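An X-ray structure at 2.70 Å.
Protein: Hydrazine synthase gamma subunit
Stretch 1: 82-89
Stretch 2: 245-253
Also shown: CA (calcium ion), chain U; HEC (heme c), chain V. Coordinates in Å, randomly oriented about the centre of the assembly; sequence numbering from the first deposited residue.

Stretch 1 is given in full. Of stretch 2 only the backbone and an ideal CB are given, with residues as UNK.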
ATOM      1  N   ASP C  82     -39.594  22.334  -7.150  1.00 46.61           N
ATOM      2  CA  ASP C  82     -41.028  22.072  -7.241  1.00 55.66           C
ATOM      3  C   ASP C  82     -41.656  22.540  -8.560  1.00 43.69           C
ATOM      4  O   ASP C  82     -42.770  22.138  -8.902  1.00 57.64           O
ATOM      5  CB  ASP C  82     -41.763  22.723  -6.066  1.00 36.89           C
ATOM      6  CG  ASP C  82     -41.282  24.138  -5.786  1.00 55.52           C
ATOM      7  OD1 ASP C  82     -40.755  24.785  -6.713  1.00 49.78           O
ATOM      8  OD2 ASP C  82     -41.438  24.598  -4.635  1.00 55.61           O
ATOM      9  N   GLU C  83     -40.944  23.386  -9.298  1.00 53.01           N
ATOM     10  CA  GLU C  83     -41.444  23.912 -10.568  1.00 47.19           C
ATOM     11  C   GLU C  83     -40.857  23.232 -11.801  1.00 35.90           C
ATOM     12  O   GLU C  83     -41.163  23.617 -12.929  1.00 57.31           O
ATOM     13  CB  GLU C  83     -41.182  25.407 -10.647  1.00 55.26           C
ATOM     14  CG  GLU C  83     -39.737  25.767 -10.431  1.00 40.79           C
ATOM     15  CD  GLU C  83     -39.536  27.252 -10.360  1.00 61.23           C
ATOM     16  OE1 GLU C  83     -40.511  27.989 -10.611  1.00 75.62           O
ATOM     17  OE2 GLU C  83     -38.410  27.678 -10.046  1.00 78.14           O
ATOM     18  N   GLY C  84     -39.993  22.246 -11.590  1.00 52.35           N
ATOM     19  CA  GLY C  84     -39.301  21.602 -12.690  1.00 52.03           C
ATOM     20  C   GLY C  84     -37.881  22.108 -12.858  1.00 53.01           C
ATOM     21  O   GLY C  84     -37.585  23.278 -12.592  1.00 60.34           O
ATOM     22  N   TRP C  85     -37.000  21.222 -13.314  1.00 39.19           N
ATOM     23  CA  TRP C  85     -35.592  21.558 -13.485  1.00 52.04           C
ATOM     24  C   TRP C  85     -35.363  22.248 -14.823  1.00 49.37           C
ATOM     25  O   TRP C  85     -35.976  21.891 -15.830  1.00 35.24           O
ATOM     26  CB  TRP C  85     -34.722  20.305 -13.381  1.00 48.63           C
ATOM     27  CG  TRP C  85     -34.940  19.511 -12.127  1.00 47.47           C
ATOM     28  CD1 TRP C  85     -35.454  18.250 -12.037  1.00 35.41           C
ATOM     29  CD2 TRP C  85     -34.654  19.924 -10.785  1.00 34.60           C
ATOM     30  NE1 TRP C  85     -35.501  17.850 -10.725  1.00 36.63           N
ATOM     31  CE2 TRP C  85     -35.017  18.860  -9.934  1.00 34.61           C
ATOM     32  CE3 TRP C  85     -34.127  21.089 -10.218  1.00 37.33           C
ATOM     33  CZ2 TRP C  85     -34.869  18.925  -8.550  1.00 35.09           C
ATOM     34  CZ3 TRP C  85     -33.983  21.153  -8.843  1.00 37.01           C
ATOM     35  CH2 TRP C  85     -34.348  20.074  -8.026  1.00 33.75           C
ATOM     36  N   GLY C  86     -34.475  23.237 -14.833  1.00 32.55           N
ATOM     37  CA  GLY C  86     -34.227  24.017 -16.030  1.00 36.94           C
ATOM     38  C   GLY C  86     -35.169  25.202 -16.107  1.00 48.89           C
ATOM     39  O   GLY C  86     -35.096  26.012 -17.031  1.00 43.21           O
ATOM     40  N   SER C  87     -36.061  25.295 -15.127  1.00 54.50           N
ATOM     41  CA  SER C  87     -36.979  26.421 -15.008  1.00 45.47           C
ATOM     42  C   SER C  87     -36.480  27.374 -13.938  1.00 55.59           C
ATOM     43  O   SER C  87     -36.543  27.054 -12.756  1.00 38.05           O
ATOM     44  CB  SER C  87     -38.388  25.942 -14.659  1.00 42.06           C
ATOM     45  OG  SER C  87     -38.406  25.287 -13.403  1.00 42.33           O
ATOM     46  N   TRP C  88     -36.018  28.549 -14.354  1.00 34.40           N
ATOM     47  CA  TRP C  88     -35.328  29.476 -13.460  1.00 38.69           C
ATOM     48  C   TRP C  88     -36.252  30.502 -12.812  1.00 45.74           C
ATOM     49  O   TRP C  88     -37.200  30.977 -13.436  1.00 54.70           O
ATOM     50  CB  TRP C  88     -34.221  30.205 -14.224  1.00 39.34           C
ATOM     51  CG  TRP C  88     -33.233  29.280 -14.854  1.00 48.00           C
ATOM     52  CD1 TRP C  88     -33.236  28.826 -16.141  1.00 44.14           C
ATOM     53  CD2 TRP C  88     -32.098  28.684 -14.219  1.00 32.16           C
ATOM     54  NE1 TRP C  88     -32.168  27.986 -16.348  1.00 50.36           N
ATOM     55  CE2 TRP C  88     -31.454  27.882 -15.184  1.00 44.67           C
ATOM     56  CE3 TRP C  88     -31.561  28.751 -12.931  1.00 40.60           C
ATOM     57  CZ2 TRP C  88     -30.301  27.156 -14.899  1.00 37.34           C
ATOM     58  CZ3 TRP C  88     -30.418  28.029 -12.650  1.00 55.93           C
ATOM     59  CH2 TRP C  88     -29.799  27.241 -13.630  1.00 39.55           C
ATOM     60  N   LYS C  89     -35.969  30.839 -11.555  1.00 46.05           N
ATOM     61  CA  LYS C  89     -36.727  31.878 -10.863  1.00 34.44           C
ATOM     62  C   LYS C  89     -35.859  32.927 -10.170  1.00 40.23           C
ATOM     63  O   LYS C  89     -35.073  32.628  -9.272  1.00 48.82           O
ATOM     64  CB  LYS C  89     -37.677  31.260  -9.839  1.00 45.15           C
ATOM     65  CG  LYS C  89     -38.901  30.624 -10.456  1.00 51.87           C
ATOM     66  CD  LYS C  89     -39.781  31.638 -11.165  1.00 58.35           C
ATOM     67  CE  LYS C  89     -41.125  31.028 -11.526  1.00 53.55           C
ATOM     68  NZ  LYS C  89     -40.970  29.758 -12.289  1.00 43.29           N
ATOM     69  N   UNK C 245     -27.399  36.326 -15.734  1.00 42.34           N
ATOM     70  CA  UNK C 245     -28.748  35.801 -15.926  1.00 54.31           C
ATOM     71  C   UNK C 245     -28.777  34.756 -17.037  1.00 54.57           C
ATOM     72  O   UNK C 245     -27.998  34.837 -17.986  1.00 55.69           O
ATOM     73  CB  UNK C 245     -29.721  36.937 -16.247  1.00 54.31           C
ATOM     74  N   UNK C 246     -29.677  33.767 -16.922  1.00 45.99           N
ATOM     75  CA  UNK C 246     -29.838  32.773 -17.989  1.00 44.12           C
ATOM     76  C   UNK C 246     -30.508  33.351 -19.233  1.00 43.01           C
ATOM     77  O   UNK C 246     -31.466  34.114 -19.114  1.00 65.42           O
ATOM     78  CB  UNK C 246     -30.655  31.585 -17.476  1.00 44.12           C
ATOM     79  N   UNK C 247     -30.002  32.997 -20.410  1.00 44.97           N
ATOM     80  CA  UNK C 247     -30.646  33.372 -21.663  1.00 39.65           C
ATOM     81  C   UNK C 247     -31.501  32.228 -22.215  1.00 42.13           C
ATOM     82  O   UNK C 247     -32.073  32.341 -23.298  1.00 55.77           O
ATOM     83  CB  UNK C 247     -29.593  33.787 -22.693  1.00 39.65           C
ATOM     84  N   UNK C 248     -31.578  31.129 -21.468  1.00 40.24           N
ATOM     85  CA  UNK C 248     -32.424  29.994 -21.838  1.00 49.27           C
ATOM     86  C   UNK C 248     -33.261  29.521 -20.653  1.00 41.57           C
ATOM     87  O   UNK C 248     -33.032  29.937 -19.517  1.00 51.99           O
ATOM     88  CB  UNK C 248     -31.568  28.842 -22.368  1.00 49.27           C
ATOM     89  N   UNK C 249     -34.237  28.659 -20.923  1.00 38.62           N
ATOM     90  CA  UNK C 249     -35.035  28.061 -19.866  1.00 42.09           C
ATOM     91  C   UNK C 249     -36.199  27.224 -20.368  1.00 43.92           C
ATOM     92  O   UNK C 249     -36.602  27.329 -21.527  1.00 43.43           O
ATOM     93  CB  UNK C 249     -35.568  29.162 -18.946  1.00 42.09           C
ATOM     94  N   UNK C 250     -36.736  26.384 -19.488  1.00 43.53           N
ATOM     95  CA  UNK C 250     -37.938  25.621 -19.789  1.00 36.48           C
ATOM     96  C   UNK C 250     -38.971  25.827 -18.691  1.00 55.67           C
ATOM     97  O   UNK C 250     -38.798  25.346 -17.577  1.00 51.23           O
ATOM     98  CB  UNK C 250     -37.612  24.135 -19.949  1.00 36.48           C
ATOM     99  N   UNK C 251     -40.059  26.518 -19.017  1.00 55.86           N
ATOM    100  CA  UNK C 251     -41.097  26.813 -18.036  1.00 43.82           C
ATOM    101  C   UNK C 251     -42.226  25.791 -18.090  1.00 46.12           C
ATOM    102  O   UNK C 251     -42.574  25.289 -19.158  1.00 45.12           O
ATOM    103  CB  UNK C 251     -41.654  28.220 -18.263  1.00 43.82           C
ATOM    104  N   UNK C 252     -42.790  25.479 -16.929  1.00 42.61           N
ATOM    105  CA  UNK C 252     -43.917  24.558 -16.864  1.00 66.46           C
ATOM    106  C   UNK C 252     -45.238  25.277 -17.138  1.00 64.85           C
ATOM    107  O   UNK C 252     -46.259  24.636 -17.387  1.00 51.47           O
ATOM    108  CB  UNK C 252     -43.963  23.875 -15.496  1.00 66.46           C
ATOM    109  N   UNK C 253     -45.214  26.608 -17.092  1.00 62.30           N
ATOM    110  CA  UNK C 253     -46.402  27.412 -17.375  1.00 41.76           C
ATOM    111  C   UNK C 253     -46.065  28.610 -18.261  1.00 63.95           C
ATOM    112  O   UNK C 253     -44.932  29.096 -18.259  1.00 61.66           O
ATOM    113  CB  UNK C 253     -47.041  27.890 -16.070  1.00 41.76           C
TER
HETATM  114 CA    CA U 403     -36.889  25.475 -11.040  1.00 48.43          CA
HETATM  115 FE   HEC V 404     -37.702  33.028  -0.725  1.00 42.81          FE
HETATM  116  CHA HEC V 404     -40.002  33.756  -3.171  1.00 53.24           C
HETATM  117  CHB HEC V 404     -39.777  34.381   1.618  1.00 64.68           C
HETATM  118  CHC HEC V 404     -35.512  32.076   1.767  1.00 42.51           C
HETATM  119  CHD HEC V 404     -35.286  32.374  -3.065  1.00 51.73           C
HETATM  120  NA  HEC V 404     -39.577  33.878  -0.769  1.00 52.30           N
HETATM  121  C1A HEC V 404     -40.326  34.157  -1.893  1.00 42.87           C
HETATM  122  C2A HEC V 404     -41.483  34.939  -1.486  1.00 60.25           C
HETATM  123  C3A HEC V 404     -41.414  35.104  -0.155  1.00 61.53           C
HETATM  124  C4A HEC V 404     -40.214  34.442   0.315  1.00 49.49           C
HETATM  125  CMA HEC V 404     -42.408  35.855   0.759  1.00 40.06           C
HETATM  126  CAA HEC V 404     -42.592  35.458  -2.436  1.00 48.03           C
HETATM  127  CBA HEC V 404     -42.654  36.985  -2.455  1.00 55.47           C
HETATM  128  CGA HEC V 404     -43.769  37.450  -3.354  1.00 66.94           C
HETATM  129  O1A HEC V 404     -44.397  36.594  -4.029  1.00 61.61           O
HETATM  130  O2A HEC V 404     -44.029  38.681  -3.398  1.00 61.50           O
HETATM  131  NB  HEC V 404     -37.589  33.305   1.322  1.00 36.01           N
HETATM  132  C1B HEC V 404     -38.690  33.665   2.074  1.00 42.37           C
HETATM  133  C2B HEC V 404     -38.505  33.155   3.417  1.00 43.32           C
HETATM  134  C3B HEC V 404     -37.324  32.525   3.463  1.00 51.96           C
HETATM  135  C4B HEC V 404     -36.727  32.604   2.144  1.00 54.55           C
HETATM  136  CMB HEC V 404     -39.504  33.344   4.579  1.00 39.50           C
HETATM  137  CAB HEC V 404     -36.686  31.818   4.682  1.00 28.74           C
HETATM  138  CBB HEC V 404     -37.458  30.528   5.037  1.00 51.61           C
HETATM  139  NC  HEC V 404     -35.747  32.367  -0.657  1.00 53.14           N
HETATM  140  C1C HEC V 404     -35.046  31.994   0.472  1.00 39.04           C
HETATM  141  C2C HEC V 404     -33.805  31.379   0.049  1.00 41.89           C
HETATM  142  C3C HEC V 404     -33.683  31.587  -1.269  1.00 41.76           C
HETATM  143  C4C HEC V 404     -34.941  32.130  -1.752  1.00 41.12           C
HETATM  144  CMC HEC V 404     -32.661  30.992   1.015  1.00 42.42           C
HETATM  145  CAC HEC V 404     -32.485  31.179  -2.158  1.00 43.48           C
HETATM  146  CBC HEC V 404     -32.379  29.639  -2.240  1.00 30.91           C
HETATM  147  ND  HEC V 404     -37.633  33.128  -2.803  1.00 26.76           N
HETATM  148  C1D HEC V 404     -36.554  32.645  -3.544  1.00 45.14           C
HETATM  149  C2D HEC V 404     -36.978  32.466  -4.914  1.00 43.45           C
HETATM  150  C3D HEC V 404     -38.450  32.899  -4.948  1.00 34.66           C
HETATM  151  C4D HEC V 404     -38.771  33.293  -3.594  1.00 50.09           C
HETATM  152  CMD HEC V 404     -36.128  31.950  -6.094  1.00 44.54           C
HETATM  153  CAD HEC V 404     -39.394  32.903  -6.167  1.00 44.86           C
HETATM  154  CBD HEC V 404     -39.946  31.493  -6.356  1.00 50.34           C
HETATM  155  CGD HEC V 404     -40.888  31.471  -7.529  1.00 61.98           C
HETATM  156  O1D HEC V 404     -41.448  30.386  -7.833  1.00 55.51           O
HETATM  157  O2D HEC V 404     -41.078  32.541  -8.159  1.00 52.96           O

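Position 245 lies too far from stretch 1 for its ideal CB to meet anything. The residue is Thr 245, whose OG1 is hydrogen-bonded elsewhere in the structure.

At 246 the CA-to-CB bond points toward stretch 1, and the ideal CB sits 4.0 Å from Trp 88 CD1. A compact apolar group would suit this surface; the backbone angles of -72/138 admit proline. The residue is Pro 246. Its CB lies 4.1 Å from the centroid of the five-membered ring of Trp 88, only 15° off the normal, a CH-pi contact, while Pro 246 CG comes within 3.9 Å of Trp 88 CG over the same face.

Position 247 is also out of reach; it is Ile 247. At 248 the CB points sideways and meets nothing, so many side chains would fit. Ile 248 meets stretch 1 mainly through its backbone, with its O 3.6 Å from Trp 88 CD1.

At 249 phi/psi of 174/163 is an extended conformation most at home in glycine, and an ideal CB would stand 3.7 Å from both Trp 88 CD1 and Gly 86 O. Gly 249 brings its CA to the edge of the Trp 88 ring and within 3.5 Å of Gly 86 O, a CA-H...O contact.

At 250 the backbone does the main work: its N donates to Gly 86 O at 3.0 Å and 168°, tying the chain to the turn from Gly 84 to Ser 87. Stretch 1 constrains the sideways CB little, so several side chains would suit. Leu 250 is one; its O lies 3.0 Å from Ser 87 CB, and water 2 holds that O with Trp 85 O, 2.9 Å from each.

At 251 the CB points away, but an acidic chain curling back could serve the Trp 88 N donor and face the charge of Lys 89 NZ. Asp 251 does so through waters: water 4 lies 3.0 Å from its OD1 and 2.7 Å from Trp 88 N; water 3 links Asp 251 OD1 (2.5 Å) to Trp 88 O (2.9 Å) and Lys 89 NZ (2.8 Å).

At 252 the CB points toward stretch 1, beside a glycine that offers space, so a branched apolar chain suits. Leu 252 places CD1 4.2 Å from Gly 84 CA, where a CB would clash. Its CD2 makes a short, crowded contact, 3.1 Å from Glu 83 O, and chi1 of -98°, between wells, marks an imperfect fit.

Position 253 leaves stretch 1 behind; it is Val 253.

Stretch 2, residues 245-253: TPIIGLDLV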
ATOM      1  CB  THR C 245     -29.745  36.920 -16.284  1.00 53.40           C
ATOM      2  OG1 THR C 245     -29.540  37.330 -17.643  1.00 62.53           O
ATOM      3  CG2 THR C 245     -29.551  38.113 -15.378  1.00 49.91           C
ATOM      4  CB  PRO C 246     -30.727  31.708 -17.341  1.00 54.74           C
ATOM      5  CG  PRO C 246     -31.501  32.453 -16.309  1.00 43.97           C
ATOM      6  CD  PRO C 246     -30.552  33.484 -15.771  1.00 51.21           C
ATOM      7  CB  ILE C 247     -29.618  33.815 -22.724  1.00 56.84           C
ATOM      8  CG1 ILE C 247     -28.558  32.735 -22.945  1.00 56.93           C
ATOM      9  CG2 ILE C 247     -28.964  35.126 -22.314  1.00 37.21           C
ATOM     10  CD1 ILE C 247     -27.465  33.152 -23.911  1.00 46.92           C
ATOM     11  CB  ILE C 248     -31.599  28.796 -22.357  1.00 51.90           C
ATOM     12  CG1 ILE C 248     -30.732  28.216 -21.238  1.00 49.05           C
ATOM     13  CG2 ILE C 248     -30.753  29.196 -23.559  1.00 63.11           C
ATOM     14  CD1 ILE C 248     -29.954  26.983 -21.645  1.00 55.62           C
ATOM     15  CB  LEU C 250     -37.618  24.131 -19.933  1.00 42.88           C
ATOM     16  CG  LEU C 250     -36.686  23.730 -21.074  1.00 53.04           C
ATOM     17  CD1 LEU C 250     -36.299  22.262 -20.971  1.00 39.98           C
ATOM     18  CD2 LEU C 250     -37.364  24.014 -22.396  1.00 39.73           C
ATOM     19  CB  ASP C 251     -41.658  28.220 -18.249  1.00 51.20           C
ATOM     20  CG  ASP C 251     -40.701  29.308 -17.799  1.00 59.66           C
ATOM     21  OD1 ASP C 251     -39.800  29.015 -16.986  1.00 55.38           O
ATOM     22  OD2 ASP C 251     -40.861  30.462 -18.255  1.00 48.33           O
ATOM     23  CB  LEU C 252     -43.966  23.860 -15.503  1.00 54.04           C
ATOM     24  CG  LEU C 252     -43.347  22.459 -15.446  1.00 49.00           C
ATOM     25  CD1 LEU C 252     -41.890  22.475 -15.885  1.00 44.38           C
ATOM     26  CD2 LEU C 252     -43.492  21.857 -14.055  1.00 53.35           C
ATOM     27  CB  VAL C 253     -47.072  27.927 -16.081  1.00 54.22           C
ATOM     28  CG1 VAL C 253     -47.539  26.767 -15.212  1.00 26.99           C
ATOM     29  CG2 VAL C 253     -46.120  28.829 -15.312  1.00 39.68           C
TER
HETATM   30  O   HOH W   1     -41.840  26.227 -14.608  1.00 47.43           O
HETATM   31  O   HOH W   2     -38.642  22.656 -16.519  1.00 55.11           O
HETATM   32  O   HOH W   3     -39.309  29.370 -14.516  1.00 36.32           O
HETATM   33  O   HOH W   4     -36.788  29.152 -16.924  1.00 52.63           O
HETATM   34  O   HOH W   5     -36.395  27.429  -9.721  1.00 55.33           O
HETATM   35  O   HOH W   6     -38.581  31.138  -0.947  1.00 37.07           O
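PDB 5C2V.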